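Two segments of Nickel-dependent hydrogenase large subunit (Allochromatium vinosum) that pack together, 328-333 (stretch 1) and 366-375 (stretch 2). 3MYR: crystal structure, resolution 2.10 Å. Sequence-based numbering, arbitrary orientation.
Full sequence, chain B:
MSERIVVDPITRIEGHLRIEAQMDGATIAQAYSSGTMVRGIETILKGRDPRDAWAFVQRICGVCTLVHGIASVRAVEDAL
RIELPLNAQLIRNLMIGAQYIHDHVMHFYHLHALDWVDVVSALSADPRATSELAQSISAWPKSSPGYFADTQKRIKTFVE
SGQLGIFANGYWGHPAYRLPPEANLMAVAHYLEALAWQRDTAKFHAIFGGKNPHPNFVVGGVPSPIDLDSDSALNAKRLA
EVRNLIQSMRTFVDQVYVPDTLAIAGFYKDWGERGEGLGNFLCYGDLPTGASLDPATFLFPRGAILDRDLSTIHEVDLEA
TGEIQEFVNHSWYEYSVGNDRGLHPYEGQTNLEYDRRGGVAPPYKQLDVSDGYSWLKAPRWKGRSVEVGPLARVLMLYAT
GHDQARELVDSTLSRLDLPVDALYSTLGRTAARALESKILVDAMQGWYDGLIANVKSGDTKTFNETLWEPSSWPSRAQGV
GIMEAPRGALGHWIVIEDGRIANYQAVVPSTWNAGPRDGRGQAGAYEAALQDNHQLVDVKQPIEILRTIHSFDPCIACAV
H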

# COMPACT_ATOMS: atom_id res chain seq x y z
N VAL B 328 8.68 -5.86 -22.61
CA VAL B 328 9.90 -5.85 -21.85
C VAL B 328 11.07 -5.28 -22.67
O VAL B 328 12.22 -5.49 -22.30
CB VAL B 328 10.22 -7.17 -21.23
CG1 VAL B 328 9.08 -7.60 -20.26
CG2 VAL B 328 10.51 -8.27 -22.33
N ASN B 329 10.78 -4.52 -23.72
CA ASN B 329 11.85 -3.95 -24.56
C ASN B 329 12.80 -3.10 -23.71
O ASN B 329 13.91 -2.91 -24.13
CB ASN B 329 11.29 -2.96 -25.58
CG ASN B 329 10.11 -3.51 -26.34
OD1 ASN B 329 8.98 -3.42 -25.86
ND2 ASN B 329 10.35 -3.99 -27.58
N HIS B 330 12.31 -2.52 -22.59
CA HIS B 330 13.18 -1.71 -21.71
C HIS B 330 13.05 -2.12 -20.23
O HIS B 330 13.17 -1.28 -19.35
CB HIS B 330 12.88 -0.22 -21.86
CG HIS B 330 13.41 0.35 -23.13
ND1 HIS B 330 12.62 0.59 -24.24
CD2 HIS B 330 14.69 0.66 -23.50
CE1 HIS B 330 13.37 1.09 -25.22
NE2 HIS B 330 14.62 1.15 -24.79
N SER B 331 12.88 -3.44 -19.99
CA SER B 331 12.68 -4.01 -18.65
C SER B 331 13.68 -5.15 -18.48
O SER B 331 14.11 -5.75 -19.47
CB SER B 331 11.26 -4.57 -18.51
OG SER B 331 10.30 -3.56 -18.87
N TRP B 332 14.02 -5.45 -17.23
CA TRP B 332 15.03 -6.44 -16.91
C TRP B 332 14.50 -7.87 -16.86
O TRP B 332 14.60 -8.55 -15.82
CB TRP B 332 15.68 -6.03 -15.61
CG TRP B 332 16.51 -4.79 -15.78
CD1 TRP B 332 17.40 -4.54 -16.79
CD2 TRP B 332 16.60 -3.67 -14.88
NE1 TRP B 332 18.02 -3.33 -16.59
CE2 TRP B 332 17.55 -2.77 -15.43
CE3 TRP B 332 16.02 -3.39 -13.63
CZ2 TRP B 332 17.92 -1.54 -14.79
CZ3 TRP B 332 16.37 -2.14 -12.98
CH2 TRP B 332 17.33 -1.26 -13.57
N TYR B 333 13.93 -8.33 -17.99
CA TYR B 333 13.26 -9.61 -18.09
C TYR B 333 13.67 -10.25 -19.43
O TYR B 333 14.09 -9.56 -20.42
CB TYR B 333 11.72 -9.46 -18.06
CG TYR B 333 11.20 -8.98 -16.71
CD1 TYR B 333 10.97 -7.60 -16.48
CD2 TYR B 333 11.01 -9.88 -15.66
CE1 TYR B 333 10.56 -7.15 -15.24
CE2 TYR B 333 10.60 -9.44 -14.40
CZ TYR B 333 10.41 -8.06 -14.19
OH TYR B 333 9.96 -7.57 -12.96
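Stretch 2, residues 366-375: QLDVSDGYSW

Both stretches are irregular chain, with no helix or strand in either. They run in broadly the same sense, closest at H330 and G372 and drawing apart toward Y333 and W375. The CA atoms of H330 and G372 are 3.8 Å apart, and the two stretches bury 639 Å² between them.

V328 makes no contact with stretch 2, but V328 O accepts a hydrogen bond from S331 N at 3.2 Å. N329 touches only through its backbone, and its side chain leads away. H330 O accepts a hydrogen bond from Y373 N at 2.9 Å, nearly straight at 168°. S331 CA approaches S374 O at 3.3 Å, a CA-H...O contact. W332 N donates a hydrogen bond to S374 O at 3.0 Å.

The CA-to-CB bond of W332 points toward stretch 2. Y373 C and S374 CA lie over one face of the W332 ring, and L367 CD2 meets its edge, 3.8 Å from W332 CH2. G372 has no side chain; a CB there would clash with W332 CD1 and S331 O. The edge of W332 is turned to the face of W375, with W332 CE3 3.6 Å from W375 CD1. W375 in turn presents its edge to the face of Y333. Y333 OH donates a short hydrogen bond to W375 O, at 2.6 Å.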

# COMPACT_ATOMS: atom_id res chain seq x y z
N GLN B 366 24.43 6.28 -13.15
CA GLN B 366 23.46 6.45 -14.25
C GLN B 366 22.94 5.09 -14.69
O GLN B 366 23.73 4.19 -14.91
CB GLN B 366 24.14 7.02 -15.51
CG GLN B 366 24.63 8.42 -15.38
CD GLN B 366 23.64 9.42 -15.99
OE1 GLN B 366 23.36 9.37 -17.24
NE2 GLN B 366 23.16 10.34 -15.16
N LEU B 367 21.65 4.99 -14.96
CA LEU B 367 21.15 3.84 -15.71
C LEU B 367 21.69 3.80 -17.14
O LEU B 367 22.12 4.80 -17.69
CB LEU B 367 19.64 3.88 -15.77
CG LEU B 367 19.02 3.64 -14.39
CD1 LEU B 367 17.65 4.37 -14.29
CD2 LEU B 367 18.87 2.22 -14.01
N ASP B 368 21.59 2.65 -17.78
CA ASP B 368 21.75 2.63 -19.21
C ASP B 368 20.34 2.38 -19.77
O ASP B 368 19.75 1.31 -19.62
CB ASP B 368 22.75 1.51 -19.57
CG ASP B 368 22.90 1.29 -21.10
OD1 ASP B 368 22.09 1.72 -21.94
OD2 ASP B 368 23.87 0.64 -21.43
N VAL B 369 19.85 3.35 -20.51
CA VAL B 369 18.48 3.42 -20.88
C VAL B 369 18.32 2.91 -22.34
O VAL B 369 17.22 2.85 -22.87
CB VAL B 369 18.13 4.91 -20.62
CG1 VAL B 369 18.18 5.90 -21.82
CG2 VAL B 369 17.46 5.20 -19.37
N SER B 370 19.40 2.42 -22.94
CA SER B 370 19.31 1.95 -24.32
C SER B 370 18.63 0.60 -24.34
O SER B 370 18.02 0.28 -25.33
CB SER B 370 20.69 1.85 -25.00
OG SER B 370 21.43 0.81 -24.40
N ASP B 371 18.66 -0.18 -23.24
CA ASP B 371 17.91 -1.47 -23.19
C ASP B 371 17.05 -1.52 -21.89
O ASP B 371 16.27 -0.60 -21.63
CB ASP B 371 18.90 -2.66 -23.32
CG ASP B 371 18.21 -4.02 -23.64
OD1 ASP B 371 17.20 -4.08 -24.39
OD2 ASP B 371 18.74 -5.06 -23.18
N GLY B 372 17.14 -2.57 -21.09
CA GLY B 372 16.36 -2.60 -19.83
C GLY B 372 16.83 -1.51 -18.87
O GLY B 372 18.05 -1.29 -18.69
N TYR B 373 15.87 -0.80 -18.27
CA TYR B 373 16.25 0.19 -17.27
C TYR B 373 15.30 0.20 -16.05
O TYR B 373 15.28 1.18 -15.24
CB TYR B 373 16.44 1.61 -17.92
CG TYR B 373 15.18 2.29 -18.52
CD1 TYR B 373 14.95 2.31 -19.90
CD2 TYR B 373 14.23 2.92 -17.68
CE1 TYR B 373 13.82 2.98 -20.44
CE2 TYR B 373 13.11 3.57 -18.18
CZ TYR B 373 12.92 3.58 -19.58
OH TYR B 373 11.82 4.17 -20.07
N SER B 374 14.52 -0.88 -15.90
CA SER B 374 13.54 -0.97 -14.86
C SER B 374 13.13 -2.41 -14.55
O SER B 374 13.12 -3.26 -15.44
CB SER B 374 12.25 -0.16 -15.25
OG SER B 374 11.27 -0.18 -14.14
N TRP B 375 12.70 -2.64 -13.30
CA TRP B 375 12.11 -3.90 -12.92
C TRP B 375 10.63 -3.90 -13.24
O TRP B 375 10.03 -4.95 -13.12
CB TRP B 375 12.34 -4.30 -11.44
CG TRP B 375 13.74 -4.79 -11.17
CD1 TRP B 375 14.69 -4.17 -10.41
CD2 TRP B 375 14.30 -6.01 -11.61
NE1 TRP B 375 15.85 -4.92 -10.38
CE2 TRP B 375 15.65 -6.04 -11.15
CE3 TRP B 375 13.84 -7.05 -12.46
CZ2 TRP B 375 16.51 -7.13 -11.40
CZ3 TRP B 375 14.70 -8.15 -12.68
CH2 TRP B 375 16.02 -8.17 -12.19